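Local coordinates for protein yahD a copper inducible hydrolase (Lactococcus lactis subsp. lactis, PDB 3OG9) that probably acts as a hydrolase of the alpha/beta-hydrolase fold, is induced by copper, and binds D-malate in its pocket, at residues S78-V90 with N114-N126. Sequence-based numbering, arbitrary orientation. Where two conformers were deposited one is given.
With MLT (D-malate), chain C.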
# COMPACT_ATOMS: atom_id res chain seq x y z
N SER A 78 -10.48 5.14 -13.22
CA SER A 78 -10.37 5.82 -11.93
C SER A 78 -9.05 5.48 -11.28
O SER A 78 -8.38 6.38 -10.79
CB SER A 78 -11.52 5.45 -11.00
OG SER A 78 -11.41 6.06 -9.72
N LEU A 79 -8.69 4.20 -11.27
CA LEU A 79 -7.42 3.76 -10.68
C LEU A 79 -6.30 4.54 -11.31
O LEU A 79 -5.41 5.05 -10.62
CB LEU A 79 -7.21 2.23 -10.84
CG LEU A 79 -5.86 1.66 -10.39
CD1 LEU A 79 -5.64 1.87 -8.89
CD2 LEU A 79 -5.68 0.19 -10.82
N ASP A 80 -6.33 4.67 -12.63
CA ASP A 80 -5.24 5.36 -13.33
C ASP A 80 -5.22 6.86 -12.97
O ASP A 80 -4.16 7.40 -12.64
CB ASP A 80 -5.36 5.14 -14.85
CG ASP A 80 -4.20 5.78 -15.62
OD1 ASP A 80 -3.02 5.61 -15.21
OD2 ASP A 80 -4.51 6.47 -16.61
N GLU A 81 -6.39 7.50 -12.96
CA GLU A 81 -6.47 8.93 -12.64
C GLU A 81 -6.01 9.22 -11.20
O GLU A 81 -5.25 10.17 -10.94
CB GLU A 81 -7.88 9.48 -12.87
CG GLU A 81 -8.27 9.51 -14.35
CD GLU A 81 -9.79 9.41 -14.57
OE1 GLU A 81 -10.57 9.70 -13.63
OE2 GLU A 81 -10.21 9.05 -15.69
N GLU A 82 -6.46 8.39 -10.25
CA GLU A 82 -6.19 8.66 -8.83
C GLU A 82 -4.75 8.35 -8.48
O GLU A 82 -4.14 9.02 -7.64
CB GLU A 82 -7.13 7.89 -7.91
CG GLU A 82 -8.59 8.34 -8.03
CD GLU A 82 -8.77 9.81 -7.67
OE1 GLU A 82 -8.27 10.28 -6.62
OE2 GLU A 82 -9.41 10.51 -8.47
N THR A 83 -4.19 7.34 -9.15
CA THR A 83 -2.76 7.07 -8.92
C THR A 83 -1.83 8.15 -9.52
O THR A 83 -0.77 8.42 -8.97
CB THR A 83 -2.32 5.67 -9.30
OG1 THR A 83 -2.61 5.41 -10.68
CG2 THR A 83 -3.02 4.61 -8.38
N ASP A 84 -2.25 8.78 -10.62
CA ASP A 84 -1.51 9.97 -11.13
C ASP A 84 -1.59 11.08 -10.11
O ASP A 84 -0.58 11.74 -9.79
CB ASP A 84 -2.07 10.46 -12.46
CG ASP A 84 -1.63 9.60 -13.64
OD1 ASP A 84 -0.80 8.69 -13.48
OD2 ASP A 84 -2.15 9.85 -14.72
N TRP A 85 -2.79 11.28 -9.56
CA TRP A 85 -2.99 12.30 -8.55
C TRP A 85 -2.16 12.02 -7.30
O TRP A 85 -1.45 12.91 -6.81
CB TRP A 85 -4.48 12.43 -8.16
CG TRP A 85 -4.58 13.35 -6.95
CD1 TRP A 85 -4.51 14.70 -6.95
CD2 TRP A 85 -4.69 12.94 -5.59
NE1 TRP A 85 -4.62 15.18 -5.65
CE2 TRP A 85 -4.72 14.11 -4.80
CE3 TRP A 85 -4.80 11.70 -4.95
CZ2 TRP A 85 -4.85 14.08 -3.42
CZ3 TRP A 85 -4.93 11.67 -3.58
CH2 TRP A 85 -4.94 12.85 -2.83
N LEU A 86 -2.21 10.77 -6.83
CA LEU A 86 -1.50 10.42 -5.61
C LEU A 86 0.02 10.51 -5.76
O LEU A 86 0.69 10.99 -4.88
CB LEU A 86 -1.92 9.02 -5.12
CG LEU A 86 -1.36 8.54 -3.76
CD1 LEU A 86 -1.66 9.49 -2.64
CD2 LEU A 86 -1.93 7.15 -3.45
N THR A 87 0.56 10.06 -6.89
CA THR A 87 2.01 10.18 -7.10
C THR A 87 2.43 11.67 -7.06
O THR A 87 3.42 12.02 -6.43
CB THR A 87 2.52 9.42 -8.37
OG1 THR A 87 3.94 9.64 -8.53
CG2 THR A 87 1.81 9.86 -9.60
N ASP A 88 1.63 12.54 -7.67
CA ASP A 88 1.96 13.97 -7.73
C ASP A 88 1.81 14.56 -6.33
O ASP A 88 2.61 15.38 -5.91
CB ASP A 88 1.08 14.71 -8.75
CG ASP A 88 1.47 14.41 -10.19
OD1 ASP A 88 2.56 13.85 -10.44
OD2 ASP A 88 0.64 14.69 -11.09
N GLU A 89 0.80 14.10 -5.60
CA GLU A 89 0.57 14.58 -4.25
C GLU A 89 1.69 14.15 -3.31
O GLU A 89 2.14 14.94 -2.47
CB GLU A 89 -0.78 14.08 -3.72
CG GLU A 89 -1.30 14.83 -2.49
CD GLU A 89 -1.70 16.29 -2.81
OE1 GLU A 89 -1.81 16.64 -4.02
OE2 GLU A 89 -1.89 17.10 -1.86
N VAL A 90 2.15 12.91 -3.44
CA VAL A 90 3.29 12.45 -2.65
C VAL A 90 4.53 13.32 -2.91
O VAL A 90 5.19 13.72 -1.96
CB VAL A 90 3.61 10.93 -2.91
CG1 VAL A 90 4.94 10.55 -2.32
CG2 VAL A 90 2.47 10.05 -2.33
N ASN A 114 -3.28 -2.02 -2.07
CA ASN A 114 -3.50 -2.32 -3.48
C ASN A 114 -3.02 -1.21 -4.39
O ASN A 114 -2.41 -1.47 -5.44
CB ASN A 114 -5.01 -2.59 -3.71
CG ASN A 114 -5.45 -3.85 -3.02
OD1 ASN A 114 -4.60 -4.66 -2.66
ND2 ASN A 114 -6.77 -4.05 -2.83
N VAL A 115 -3.28 0.02 -3.95
CA VAL A 115 -2.93 1.22 -4.68
C VAL A 115 -1.41 1.43 -4.67
O VAL A 115 -0.82 1.76 -5.72
CB VAL A 115 -3.76 2.41 -4.12
CG1 VAL A 115 -3.09 3.77 -4.33
CG2 VAL A 115 -5.14 2.37 -4.76
N ALA A 116 -0.80 1.21 -3.51
CA ALA A 116 0.69 1.28 -3.35
C ALA A 116 1.40 0.27 -4.27
O ALA A 116 2.38 0.58 -4.98
CB ALA A 116 1.09 1.04 -1.90
N LEU A 117 0.87 -0.95 -4.24
CA LEU A 117 1.41 -2.05 -5.03
C LEU A 117 1.25 -1.80 -6.52
O LEU A 117 2.15 -2.06 -7.32
CB LEU A 117 0.70 -3.33 -4.64
CG LEU A 117 1.14 -3.91 -3.31
CD1 LEU A 117 0.13 -5.02 -2.95
CD2 LEU A 117 2.58 -4.45 -3.39
N ASN A 118 0.10 -1.25 -6.90
CA ASN A 118 -0.11 -0.89 -8.30
C ASN A 118 0.81 0.24 -8.79
O ASN A 118 1.39 0.13 -9.87
CB ASN A 118 -1.59 -0.58 -8.53
CG ASN A 118 -1.92 -0.37 -10.01
OD1 ASN A 118 -1.89 0.75 -10.50
ND2 ASN A 118 -2.22 -1.46 -10.71
N MET A 119 0.94 1.32 -8.00
CA MET A 119 1.87 2.41 -8.32
C MET A 119 3.31 1.94 -8.49
O MET A 119 4.02 2.40 -9.39
CB MET A 119 1.82 3.47 -7.22
CG MET A 119 0.54 4.32 -7.33
SD MET A 119 0.44 5.66 -6.12
CE MET A 119 0.75 4.80 -4.60
N PHE A 120 3.72 1.01 -7.63
CA PHE A 120 5.08 0.46 -7.60
C PHE A 120 5.31 -0.31 -8.90
O PHE A 120 6.31 -0.10 -9.62
CB PHE A 120 5.16 -0.50 -6.42
CG PHE A 120 6.56 -0.88 -6.02
CD1 PHE A 120 7.55 0.08 -5.86
CD2 PHE A 120 6.85 -2.21 -5.72
CE1 PHE A 120 8.85 -0.26 -5.43
CE2 PHE A 120 8.14 -2.57 -5.29
CZ PHE A 120 9.14 -1.58 -5.14
N LEU A 121 4.36 -1.19 -9.21
CA LEU A 121 4.44 -2.06 -10.38
C LEU A 121 4.30 -1.30 -11.71
O LEU A 121 4.84 -1.72 -12.74
CB LEU A 121 3.39 -3.18 -10.29
CG LEU A 121 3.76 -4.30 -9.33
CD1 LEU A 121 2.57 -5.16 -8.99
CD2 LEU A 121 4.87 -5.17 -9.92
N ARG A 122 3.57 -0.18 -11.68
CA ARG A 122 3.42 0.67 -12.85
C ARG A 122 4.59 1.63 -12.98
O ARG A 122 4.64 2.38 -13.96
CB ARG A 122 2.12 1.49 -12.74
CG ARG A 122 0.83 0.72 -13.05
CD ARG A 122 0.67 0.57 -14.54
NE ARG A 122 -0.59 -0.02 -14.98
CZ ARG A 122 -0.91 -0.17 -16.26
NH1 ARG A 122 -0.05 0.22 -17.20
NH2 ARG A 122 -2.06 -0.70 -16.62
N GLY A 123 5.48 1.67 -11.97
CA GLY A 123 6.62 2.61 -11.96
C GLY A 123 6.25 4.09 -11.78
O GLY A 123 6.98 4.98 -12.22
N LYS A 124 5.13 4.35 -11.11
CA LYS A 124 4.70 5.73 -10.87
C LYS A 124 5.39 6.34 -9.64
O LYS A 124 5.57 7.57 -9.58
CB LYS A 124 3.19 5.84 -10.76
CG LYS A 124 2.37 5.45 -11.99
CD LYS A 124 0.90 5.88 -11.77
CE LYS A 124 0.03 5.57 -12.97
NZ LYS A 124 -1.33 6.24 -12.98
N ILE A 125 5.75 5.50 -8.67
CA ILE A 125 6.53 5.93 -7.49
C ILE A 125 7.66 4.91 -7.23
O ILE A 125 7.43 3.70 -7.20
CB ILE A 125 5.69 6.09 -6.17
CG1 ILE A 125 4.52 7.05 -6.33
CG2 ILE A 125 6.56 6.64 -5.01
CD1 ILE A 125 3.85 7.56 -4.97
N ASN A 126 8.87 5.42 -7.03
CA ASN A 126 10.02 4.60 -6.68
C ASN A 126 10.17 4.44 -5.15
O ASN A 126 11.15 4.93 -4.55
CB ASN A 126 11.28 5.23 -7.29
CG ASN A 126 12.50 4.32 -7.20
OD1 ASN A 126 12.40 3.09 -7.32
ND2 ASN A 126 13.64 4.92 -6.96
C1 MLT C . -10.02 -2.69 -3.34
O1 MLT C . -10.96 -1.94 -3.72
O2 MLT C . -8.84 -2.26 -3.30
C2 MLT C . -10.31 -4.12 -2.95
O3 MLT C . -11.67 -4.46 -3.14
C3 MLT C . -9.87 -4.41 -1.51
C4 MLT C . -10.69 -3.67 -0.48
O4 MLT C . -10.93 -4.27 0.59
O5 MLT C . -11.12 -2.50 -0.62
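Lys124 NZ sits above the planes of two carboxylates, and Leu79 CD2 lies over a face of the Asn118 amide. Leu79 CD2 is 3.8 Å from both Asn118 ND2 and OD1, while Glu139 takes a hydrogen bond from ND2. Lys124 NZ salt-bridges Asp80 OD1 at 2.9 Å and Asp84 OD1 at 2.6 Å, standing 36° and 54° out of their planes. Lys124 NZ also donates to Thr83 OG1 at 2.8 Å: chi1 of 58° tucks that hydroxyl between backbone N and carbonyl carbon, leaving CG2 to pack on Met119 CG and Val115 CG1. An extended chain carries NZ to this three-way grip, and a methionine in place of Lys124 would probably leave Asp80 and Asp84 without their shared countercharge. The backbone of Lys124 is also held, since Thr87 OG1 donates to its O at 2.8 Å from above the carbonyl plane. Gly123, the first residue to leave helical phi/psi, takes a positive phi in a Schellman motif, with Lys124 N bonded back to Met119 O; Lys124 and Ile125 thus reach helix 76-97. Beside the polar cluster the packing is apolar: Leu86 CD2 meets Met119 CE at 3.7 Å, and Val90 CG2 meets Ile125 CD1 at 3.9 Å. The axes of 78-90 and 114-121 approach to 10.7 Å and run nearly perpendicular. Helix 111-121 follows the probable nucleophile elbow at Ser110, and its Asn114 donates a hydrogen bond to D-malate. Leu86 and Val90 rest on strands 19-22 and 45-48, while Leu117 and Phe120 reach strand 129-133, so the pair packs against the central sheet.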